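Local atomic coordinates of proto-oncogene tyrosine-protein kinase receptor Ret (Danio rerio, PDB entry 7AMK), a protein that is a receptor tyrosine kinase whose cadherin-like extracellular domains take part in recognising the growth factor GDNF together with the co-receptor GFR alpha 1. Residues 245-250 with 358-363; 250-255 with 322-327. The protein carries 4 engineered substitutions. All coordinates share one frame; numbering follows the deposited sequence.

Contact 1: residues 245-250 with 358-363; sequences LVEFDR and TVLPVP
Val246 and Val359 lie side by side and point the same way, CB of Val246 3.8 Å from CG2 of Val359, on one face of a parallel strand pair. On the other face Leu245 crosses Thr358 obliquely: its CG is anti to the backbone N, and chi2 (63°) then puts CD1 3.4 Å from CG2 of Thr358, closer than usual for two carbons. CD1 of Leu360 touches CD1 of Leu245 and, roughly at right angles to that direction, lies 3.4 Å from OE1 of Glu247. Two backbone bonds fix the register, Val246 N to Thr358 O (2.7 Å, 172° at the hydrogen) and Leu360 N to Val246 O (2.9 Å). The pair is the parallel edge of a cadherin-like beta-sandwich domain, where strand 241-246 runs alongside the last strand, 350-359. Past the paired residues Arg250 takes over. Its chain bends at chi3 and slides past Val362 in the opposite direction, while NH2 donates to Leu360 O at 2.8 Å; this oxygen is only 2° out of the guanidinium plane, although the donor is tilted from the carbonyl plane. NE makes a weak bond to Glu247 O, which CG2 of Val362 approaches to 3.4 Å. The Phe248 ring has CG of Glu247 over one face, toward the rim; its CD1 comes within 4.4 Å of CG1 of Val362, and Lys395 and Phe396 also touch it.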
loop_
_atom_site.group_PDB
_atom_site.type_symbol
_atom_site.label_atom_id
_atom_site.label_comp_id
_atom_site.label_asym_id
_atom_site.label_seq_id
_atom_site.Cartn_x
_atom_site.Cartn_y
_atom_site.Cartn_z
ATOM N N LEU A 245 5.618 -2.743 14.726
ATOM C CA LEU A 245 7.060 -2.892 14.614
ATOM C C LEU A 245 7.542 -2.000 13.485
ATOM O O LEU A 245 7.015 -2.071 12.370
ATOM C CB LEU A 245 7.460 -4.350 14.354
ATOM C CG LEU A 245 8.982 -4.591 14.251
ATOM C CD1 LEU A 245 9.692 -4.248 15.557
ATOM C CD2 LEU A 245 9.358 -6.006 13.791
ATOM N N VAL A 246 8.512 -1.144 13.786
ATOM C CA VAL A 246 9.223 -0.356 12.785
ATOM C C VAL A 246 10.646 -0.891 12.705
ATOM O O VAL A 246 11.414 -0.790 13.674
ATOM C CB VAL A 246 9.243 1.137 13.123
ATOM C CG1 VAL A 246 9.953 1.890 12.004
ATOM C CG2 VAL A 246 7.837 1.647 13.356
ATOM N N GLU A 247 11.011 -1.429 11.545
ATOM C CA GLU A 247 12.333 -2.001 11.347
ATOM C C GLU A 247 12.823 -1.659 9.946
ATOM O O GLU A 247 13.226 -0.516 9.698
ATOM C CB GLU A 247 12.306 -3.519 11.582
ATOM C CG GLU A 247 13.707 -4.183 11.536
ATOM C CD GLU A 247 13.734 -5.592 12.130
ATOM O OE1 GLU A 247 12.654 -6.202 12.310
ATOM O OE2 GLU A 247 14.842 -6.089 12.421
ATOM N N PHE A 248 12.764 -2.631 9.029
ATOM C CA PHE A 248 13.344 -2.449 7.700
ATOM C C PHE A 248 12.540 -1.497 6.830
ATOM O O PHE A 248 13.081 -0.967 5.861
ATOM C CB PHE A 248 13.490 -3.805 7.003
ATOM C CG PHE A 248 14.400 -4.742 7.730
ATOM C CD1 PHE A 248 15.770 -4.532 7.740
ATOM C CD2 PHE A 248 13.890 -5.816 8.433
ATOM C CE1 PHE A 248 16.613 -5.381 8.422
ATOM C CE2 PHE A 248 14.733 -6.668 9.120
ATOM C CZ PHE A 248 16.084 -6.452 9.117
ATOM N N ASP A 249 11.274 -1.247 7.162
ATOM C CA ASP A 249 10.452 -0.274 6.447
ATOM C C ASP A 249 10.326 0.963 7.315
ATOM O O ASP A 249 9.599 0.955 8.312
ATOM C CB ASP A 249 9.069 -0.831 6.115
ATOM C CG ASP A 249 8.183 0.185 5.391
ATOM O OD1 ASP A 249 8.342 1.411 5.599
ATOM O OD2 ASP A 249 7.315 -0.245 4.603
ATOM N N ARG A 250 10.982 2.036 6.904
ATOM C CA ARG A 250 10.948 3.281 7.651
ATOM C C ARG A 250 10.554 4.458 6.764
ATOM O O ARG A 250 10.863 5.599 7.103
ATOM C CB ARG A 250 12.311 3.533 8.305
ATOM C CG ARG A 250 13.143 2.280 8.473
ATOM C CD ARG A 250 14.477 2.578 9.132
ATOM N NE ARG A 250 14.539 2.090 10.509
ATOM C CZ ARG A 250 14.566 2.876 11.576
ATOM N NH1 ARG A 250 14.526 4.186 11.464
ATOM N NH2 ARG A 250 14.646 2.332 12.787
ATOM N N THR A 358 7.210 -0.725 18.663
ATOM C CA THR A 358 8.613 -1.112 18.778
ATOM C C THR A 358 9.350 -0.594 17.552
ATOM O O THR A 358 9.008 -0.959 16.424
ATOM C CB THR A 358 8.761 -2.633 18.886
ATOM O OG1 THR A 358 8.328 -3.064 20.181
ATOM C CG2 THR A 358 10.214 -3.050 18.683
ATOM N N VAL A 359 10.346 0.263 17.765
ATOM C CA VAL A 359 11.207 0.746 16.691
ATOM C C VAL A 359 12.597 0.168 16.926
ATOM O O VAL A 359 13.306 0.576 17.855
ATOM C CB VAL A 359 11.243 2.277 16.620
ATOM C CG1 VAL A 359 12.150 2.744 15.466
ATOM C CG2 VAL A 359 9.823 2.840 16.483
ATOM N N LEU A 360 12.990 -0.801 16.082
ATOM C CA LEU A 360 14.337 -1.342 16.194
ATOM C C LEU A 360 15.284 -0.567 15.293
ATOM O O LEU A 360 14.862 -0.003 14.279
ATOM C CB LEU A 360 14.364 -2.807 15.791
ATOM C CG LEU A 360 13.252 -3.687 16.345
ATOM C CD1 LEU A 360 13.110 -4.913 15.476
ATOM C CD2 LEU A 360 13.565 -4.093 17.763
ATOM N N PRO A 361 16.558 -0.525 15.658
ATOM C CA PRO A 361 17.568 0.041 14.767
ATOM C C PRO A 361 17.901 -0.909 13.632
ATOM O O PRO A 361 17.748 -2.128 13.736
ATOM C CB PRO A 361 18.778 0.222 15.689
ATOM C CG PRO A 361 18.634 -0.895 16.662
ATOM C CD PRO A 361 17.156 -1.021 16.912
ATOM N N VAL A 362 18.378 -0.335 12.537
ATOM C CA VAL A 362 18.750 -1.136 11.379
ATOM C C VAL A 362 20.262 -1.012 11.183
ATOM O O VAL A 362 20.760 0.073 10.827
ATOM C CB VAL A 362 17.971 -0.711 10.128
ATOM C CG1 VAL A 362 18.539 -1.375 8.901
ATOM C CG2 VAL A 362 16.482 -1.076 10.319
ATOM N N PRO A 363 21.027 -2.077 11.419
ATOM C CA PRO A 363 22.473 -2.025 11.184
ATOM C C PRO A 363 22.784 -1.899 9.701
ATOM O O PRO A 363 22.034 -2.378 8.848
ATOM C CB PRO A 363 22.964 -3.366 11.737
ATOM C CG PRO A 363 21.793 -4.275 11.570
ATOM C CD PRO A 363 20.579 -3.425 11.823
#

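Contact 2: residues 250-255 with 322-327; sequences RSEGTV and SQNLSV. With NAG (2-acetamido-2-deoxy-beta-D-glucopyranose), chain D.
Arg250 begins the contact with its backbone: its O accepts from Leu325 N at 3.3 Å and lies 3.1 Å from CA of Asn324 in a CA-H...O contact. Two loops of the cadherin-like domain meet here, the turn leading into strand 255-263 and the link between strands 312-321 and 331-341, the latter bearing an N-linked glycan on Asn324. The Arg250 side chain runs on past Leu325 and crosses Val327 at about a right angle; CA of Val327 stands 3.6 Å above the centre of the guanidinium, and the methyl CG1 of Val327 packs on CD. The position of NH1 is doubtful, with NH2 already committed to Leu360 O. Ser251 opens a type II beta turn that ends at Thr254, and its CA lies near OD1 of Asn324. At Glu252 the backbone N donates to that same OD1 (2.8 Å, 151° at the hydrogen), almost in line with the C=O bond. The glycosylated amide is thus gripped on its oxygen while its nitrogen carries the sugar. CG of Glu252 lies between the backbone N and the carbonyl carbon (chi1 53°), 3.4 Å from OD1 of Asn324, and CB packs on CA of Gln323. The carboxylate and amide planes are 71° apart, and OE2 of Glu252 lies 2.5 Å from O7 of the sugar. An alanine here would probably leave the N-acetyl group without its carboxylate neighbour and open a gap beside the Asn324 amide. At the end of the turn Thr254 N makes a weak bond to Ser251 O at 3.5 Å.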
loop_
_atom_site.group_PDB
_atom_site.type_symbol
_atom_site.label_atom_id
_atom_site.label_comp_id
_atom_site.label_asym_id
_atom_site.label_seq_id
_atom_site.Cartn_x
_atom_site.Cartn_y
_atom_site.Cartn_z
ATOM N N ARG A 250 10.982 2.036 6.904
ATOM C CA ARG A 250 10.948 3.281 7.651
ATOM C C ARG A 250 10.554 4.458 6.764
ATOM O O ARG A 250 10.863 5.599 7.103
ATOM C CB ARG A 250 12.311 3.533 8.305
ATOM C CG ARG A 250 13.143 2.280 8.473
ATOM C CD ARG A 250 14.477 2.578 9.132
ATOM N NE ARG A 250 14.539 2.090 10.509
ATOM C CZ ARG A 250 14.566 2.876 11.576
ATOM N NH1 ARG A 250 14.526 4.186 11.464
ATOM N NH2 ARG A 250 14.646 2.332 12.787
ATOM N N SER A 251 9.896 4.210 5.632
ATOM C CA SER A 251 9.618 5.279 4.679
ATOM C C SER A 251 8.396 6.071 5.109
ATOM O O SER A 251 7.445 5.521 5.674
ATOM C CB SER A 251 9.412 4.722 3.263
ATOM O OG SER A 251 8.396 3.740 3.196
ATOM N N GLU A 252 8.430 7.375 4.862
ATOM C CA GLU A 252 7.297 8.204 5.249
ATOM C C GLU A 252 6.056 7.798 4.461
ATOM O O GLU A 252 6.144 7.326 3.323
ATOM C CB GLU A 252 7.610 9.676 5.012
ATOM C CG GLU A 252 8.071 9.944 3.591
ATOM C CD GLU A 252 8.119 11.421 3.260
ATOM O OE1 GLU A 252 7.087 12.103 3.443
ATOM O OE2 GLU A 252 9.191 11.897 2.831
ATOM N N GLY A 253 4.887 7.982 5.085
ATOM C CA GLY A 253 3.609 7.679 4.465
ATOM C C GLY A 253 3.154 6.237 4.582
ATOM O O GLY A 253 1.956 5.966 4.434
ATOM N N THR A 254 4.068 5.304 4.838
ATOM C CA THR A 254 3.683 3.913 5.031
ATOM C C THR A 254 2.850 3.755 6.300
ATOM O O THR A 254 3.071 4.443 7.299
ATOM C CB THR A 254 4.926 3.020 5.094
ATOM O OG1 THR A 254 5.909 3.610 5.961
ATOM C CG2 THR A 254 5.520 2.838 3.694
ATOM N N VAL A 255 1.892 2.832 6.257
ATOM C CA VAL A 255 0.980 2.569 7.368
ATOM C C VAL A 255 1.460 1.337 8.119
ATOM O O VAL A 255 1.701 0.282 7.515
ATOM C CB VAL A 255 -0.461 2.379 6.866
ATOM C CG1 VAL A 255 -1.402 1.961 8.014
ATOM C CG2 VAL A 255 -0.945 3.654 6.195
ATOM N N SER A 322 5.663 10.215 9.610
ATOM C CA SER A 322 5.770 11.567 9.064
ATOM C C SER A 322 6.966 11.730 8.140
ATOM O O SER A 322 6.865 12.434 7.128
ATOM C CB SER A 322 5.882 12.589 10.199
ATOM O OG SER A 322 4.754 12.519 11.059
ATOM N N GLN A 323 8.090 11.096 8.479
ATOM C CA GLN A 323 9.320 11.184 7.710
ATOM C C GLN A 323 10.128 9.911 7.912
ATOM O O GLN A 323 9.930 9.178 8.885
ATOM C CB GLN A 323 10.143 12.405 8.122
ATOM C CG GLN A 323 10.270 12.550 9.624
ATOM C CD GLN A 323 10.697 13.939 10.031
ATOM O OE1 GLN A 323 11.261 14.682 9.229
ATOM N NE2 GLN A 323 10.424 14.305 11.279
ATOM N N ASN A 324 11.051 9.664 6.978
ATOM C CA ASN A 324 11.939 8.507 7.071
ATOM C C ASN A 324 12.715 8.531 8.382
ATOM O O ASN A 324 13.514 9.442 8.616
ATOM C CB ASN A 324 12.906 8.486 5.889
ATOM C CG ASN A 324 12.190 8.612 4.555
ATOM O OD1 ASN A 324 10.986 8.348 4.449
ATOM N ND2 ASN A 324 12.926 9.027 3.533
ATOM N N LEU A 325 12.488 7.524 9.230
ATOM C CA LEU A 325 13.152 7.458 10.527
ATOM C C LEU A 325 14.579 6.961 10.372
ATOM O O LEU A 325 14.832 5.953 9.700
ATOM C CB LEU A 325 12.394 6.548 11.486
ATOM C CG LEU A 325 11.542 7.300 12.505
ATOM C CD1 LEU A 325 11.796 6.772 13.912
ATOM C CD2 LEU A 325 11.796 8.806 12.418
ATOM N N SER A 326 15.514 7.673 11.001
ATOM C CA SER A 326 16.910 7.283 10.939
ATOM C C SER A 326 17.059 5.825 11.350
ATOM O O SER A 326 16.366 5.339 12.247
ATOM C CB SER A 326 17.747 8.183 11.844
ATOM O OG SER A 326 19.054 7.666 11.986
ATOM N N VAL A 327 17.952 5.114 10.669
ATOM C CA VAL A 327 18.164 3.716 11.007
ATOM C C VAL A 327 18.805 3.528 12.370
ATOM O O VAL A 327 18.815 2.400 12.874
ATOM C CB VAL A 327 19.009 3.040 9.916
ATOM C CG1 VAL A 327 18.295 3.138 8.594
ATOM C CG2 VAL A 327 20.394 3.678 9.846
HETATM C C1 NAG D . 12.405 9.192 2.200
HETATM C C2 NAG D . 13.154 10.318 1.486
HETATM C C3 NAG D . 12.706 10.423 0.029
HETATM C C4 NAG D . 12.833 9.076 -0.674
HETATM C C5 NAG D . 12.097 7.996 0.118
HETATM C C6 NAG D . 12.301 6.606 -0.442
HETATM C C7 NAG D . 11.949 12.414 1.990
HETATM C C8 NAG D . 11.959 13.673 2.803
HETATM N N2 NAG D . 12.985 11.588 2.179
HETATM O O3 NAG D . 13.505 11.400 -0.627
HETATM O O4 NAG D . 12.271 9.147 -1.982
HETATM O O5 NAG D . 12.573 7.963 1.472
HETATM O O6 NAG D . 13.534 6.047 -0.006
HETATM O O7 NAG D . 11.046 12.158 1.200
#

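In the fold
From the N terminus, the end of strand 241-246 is the start of segment 245-250 in contact 1, and Arg250 passes directly into the turn 250-255 of contact 2. The chain then goes through strands 255-263, 279-283, 294-303 and 312-321 before 322-327 returns to that turn and closes the inner loop. Strands 331-341 and 350-359 follow, and 358-363 closes the outer loop, so contact 2 is nested inside contact 1. Their centres are about 10 Å apart, they share Arg250, and Val362 N lies 2.8 Å from Val327 O, a probable hydrogen bond joining the two returning segments. Contact 1 pairs strands of the mixed sheet; contact 2 joins two loops crossing between it and the antiparallel one.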